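Serine acetyltransferase (Neisseria gonorrhoeae, PDB 6WYE) probably catalyses transfer of an acetyl group from acetyl-CoA to L-serine, giving O-acetyl-L-serine in the first step of cysteine biosynthesis. Local coordinates at residues L153-F156 against L157-R160. Residues are numbered along the deposited sequence; the frame is centred on the assembly and turned at random.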
ATOM      1  N   LEU A 153       9.728 -19.562  -9.483  1.00 32.65           N
ATOM      2  CA  LEU A 153       9.513 -18.958  -8.176  1.00 33.81           C
ATOM      3  C   LEU A 153      10.834 -18.656  -7.488  1.00 33.93           C
ATOM      4  O   LEU A 153      10.988 -17.592  -6.880  1.00 32.52           O
ATOM      5  CB  LEU A 153       8.660 -19.869  -7.298  1.00 34.06           C
ATOM      6  CG  LEU A 153       8.456 -19.372  -5.863  1.00 31.00           C
ATOM      7  CD1 LEU A 153       7.831 -17.952  -5.825  1.00 29.07           C
ATOM      8  CD2 LEU A 153       7.578 -20.360  -5.121  1.00 33.32           C
ATOM      9  N   ALA A 154      11.788 -19.592  -7.549  1.00 31.39           N
ATOM     10  CA  ALA A 154      13.071 -19.376  -6.889  1.00 27.91           C
ATOM     11  C   ALA A 154      13.838 -18.224  -7.527  1.00 29.65           C
ATOM     12  O   ALA A 154      14.518 -17.471  -6.824  1.00 29.89           O
ATOM     13  CB  ALA A 154      13.911 -20.655  -6.891  1.00 28.48           C
ATOM     14  N   TYR A 155      13.753 -18.075  -8.853  1.00 31.67           N
ATOM     15  CA  TYR A 155      14.402 -16.934  -9.501  1.00 32.32           C
ATOM     16  C   TYR A 155      13.722 -15.621  -9.127  1.00 32.23           C
ATOM     17  O   TYR A 155      14.396 -14.603  -8.928  1.00 30.10           O
ATOM     18  CB  TYR A 155      14.400 -17.112 -11.020  1.00 33.76           C
ATOM     19  CG  TYR A 155      15.320 -18.210 -11.496  1.00 37.21           C
ATOM     20  CD1 TYR A 155      16.548 -18.431 -10.884  1.00 38.77           C
ATOM     21  CD2 TYR A 155      14.969 -19.014 -12.573  1.00 40.32           C
ATOM     22  CE1 TYR A 155      17.399 -19.433 -11.323  1.00 40.58           C
ATOM     23  CE2 TYR A 155      15.812 -20.017 -13.019  1.00 42.44           C
ATOM     24  CZ  TYR A 155      17.019 -20.220 -12.398  1.00 44.20           C
ATOM     25  OH  TYR A 155      17.846 -21.221 -12.852  1.00 48.09           O
ATOM     26  N   PHE A 156      12.386 -15.619  -9.058  1.00 33.95           N
ATOM     27  CA  PHE A 156      11.661 -14.441  -8.589  1.00 29.97           C
ATOM     28  C   PHE A 156      12.143 -14.037  -7.202  1.00 28.97           C
ATOM     29  O   PHE A 156      12.413 -12.859  -6.941  1.00 26.70           O
ATOM     30  CB  PHE A 156      10.159 -14.722  -8.588  1.00 29.45           C
ATOM     31  CG  PHE A 156       9.323 -13.572  -8.075  1.00 32.60           C
ATOM     32  CD1 PHE A 156       9.121 -13.388  -6.708  1.00 31.87           C
ATOM     33  CD2 PHE A 156       8.739 -12.682  -8.963  1.00 33.75           C
ATOM     34  CE1 PHE A 156       8.364 -12.331  -6.242  1.00 34.34           C
ATOM     35  CE2 PHE A 156       7.966 -11.620  -8.503  1.00 37.37           C
ATOM     36  CZ  PHE A 156       7.786 -11.441  -7.140  1.00 35.59           C
ATOM     37  N   LEU A 157      12.280 -15.011  -6.299  1.00 28.23           N
ATOM     38  CA  LEU A 157      12.702 -14.684  -4.944  1.00 26.14           C
ATOM     39  C   LEU A 157      14.184 -14.338  -4.868  1.00 29.22           C
ATOM     40  O   LEU A 157      14.571 -13.526  -4.029  1.00 28.49           O
ATOM     41  CB  LEU A 157      12.378 -15.845  -3.998  1.00 24.00           C
ATOM     42  CG  LEU A 157      10.865 -16.055  -3.820  1.00 27.94           C
ATOM     43  CD1 LEU A 157      10.528 -17.353  -3.052  1.00 25.07           C
ATOM     44  CD2 LEU A 157      10.224 -14.832  -3.157  1.00 30.39           C
ATOM     45  N   GLN A 158      15.031 -14.941  -5.715  1.00 29.84           N
ATOM     46  CA  GLN A 158      16.438 -14.533  -5.751  1.00 29.39           C
ATOM     47  C   GLN A 158      16.549 -13.045  -6.043  1.00 28.33           C
ATOM     48  O   GLN A 158      17.323 -12.325  -5.403  1.00 30.43           O
ATOM     49  CB  GLN A 158      17.213 -15.320  -6.811  1.00 27.38           C
ATOM     50  CG  GLN A 158      18.663 -14.824  -7.037  1.00 26.76           C
ATOM     51  CD  GLN A 158      19.315 -15.432  -8.273  1.00 28.59           C
ATOM     52  OE1 GLN A 158      18.655 -16.091  -9.067  1.00 31.11           O
ATOM     53  NE2 GLN A 158      20.613 -15.201  -8.440  1.00 25.92           N
ATOM     54  N   ASN A 159      15.745 -12.591  -7.009  1.00 29.73           N
ATOM     55  CA  ASN A 159      15.716 -11.161  -7.417  1.00 28.43           C
ATOM     56  C   ASN A 159      15.175 -10.317  -6.257  1.00 26.91           C
ATOM     57  O   ASN A 159      15.754  -9.246  -5.990  1.00 26.92           O
ATOM     58  CB  ASN A 159      14.899 -10.949  -8.695  1.00 28.32           C
ATOM     59  CG  ASN A 159      14.711  -9.487  -9.040  1.00 26.70           C
ATOM     60  OD1 ASN A 159      13.590  -8.982  -9.033  1.00 33.66           O
ATOM     61  ND2 ASN A 159      15.801  -8.800  -9.341  1.00 25.44           N
ATOM     62  N   ARG A 160      14.109 -10.786  -5.598  1.00 29.34           N
ATOM     63  CA  ARG A 160      13.535 -10.041  -4.479  1.00 30.76           C
ATOM     64  C   ARG A 160      14.534  -9.920  -3.337  1.00 29.51           C
ATOM     65  O   ARG A 160      14.670  -8.850  -2.729  1.00 27.89           O
ATOM     66  CB  ARG A 160      12.264 -10.727  -3.956  1.00 35.81           C
ATOM     67  CG  ARG A 160      10.977 -10.361  -4.654  1.00 40.47           C
ATOM     68  CD  ARG A 160      10.759  -8.864  -4.640  1.00 41.47           C
ATOM     69  NE  ARG A 160      10.097  -8.406  -3.430  1.00 38.93           N
ATOM     70  CZ  ARG A 160      10.254  -7.188  -2.929  1.00 39.09           C
ATOM     71  NH1 ARG A 160      11.059  -6.327  -3.545  1.00 39.94           N
ATOM     72  NH2 ARG A 160       9.618  -6.837  -1.823  1.00 45.06           N
TER
HETATM   73  O   HOH W   1      17.076 -14.422 -10.239  1.00 36.04           O
HETATM   74  O   HOH W   2      11.396 -10.375  -8.411  1.00 31.19           O
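L153 meets L157 one turn further along an alpha-helix: CD1 of L153 packs 3.9 Å from CD1 of L157, the two branched ends crossing at a slant, while L157 N donates to L153 O at 2.9 Å, the first of four successive i to i+4 bonds of the helix ladder. A154 O is gripped twice, by Q158 N at 2.8 Å and by N142 ND2 from helix 131-147. Q158 OE1 stands at the edge of the Y155 ring, 3.6 Å from Y155 CD1, with ring and amide planes 40° apart; a water donates to both Y155 O and Q158 OE1. F156 has its CG anti to the backbone N (chi1 178°), which carries the ring along the R160 side chain, CE1 3.6 Å from R160 CG. In the ring plane, CD2 of L157 comes to the edge at CD1. A second water lies over one face of the F156 ring, toward its rim, donating to F156 O and to N159 OD1, which also hydrogen-bonds K77 NZ of the second subunit. This part of helix 151-165 lies against helices 131-147 and 85-98 and Y129 of the second subunit, and Q158 NE2 hydrogen-bonds D168 OD1 on strand 168-169.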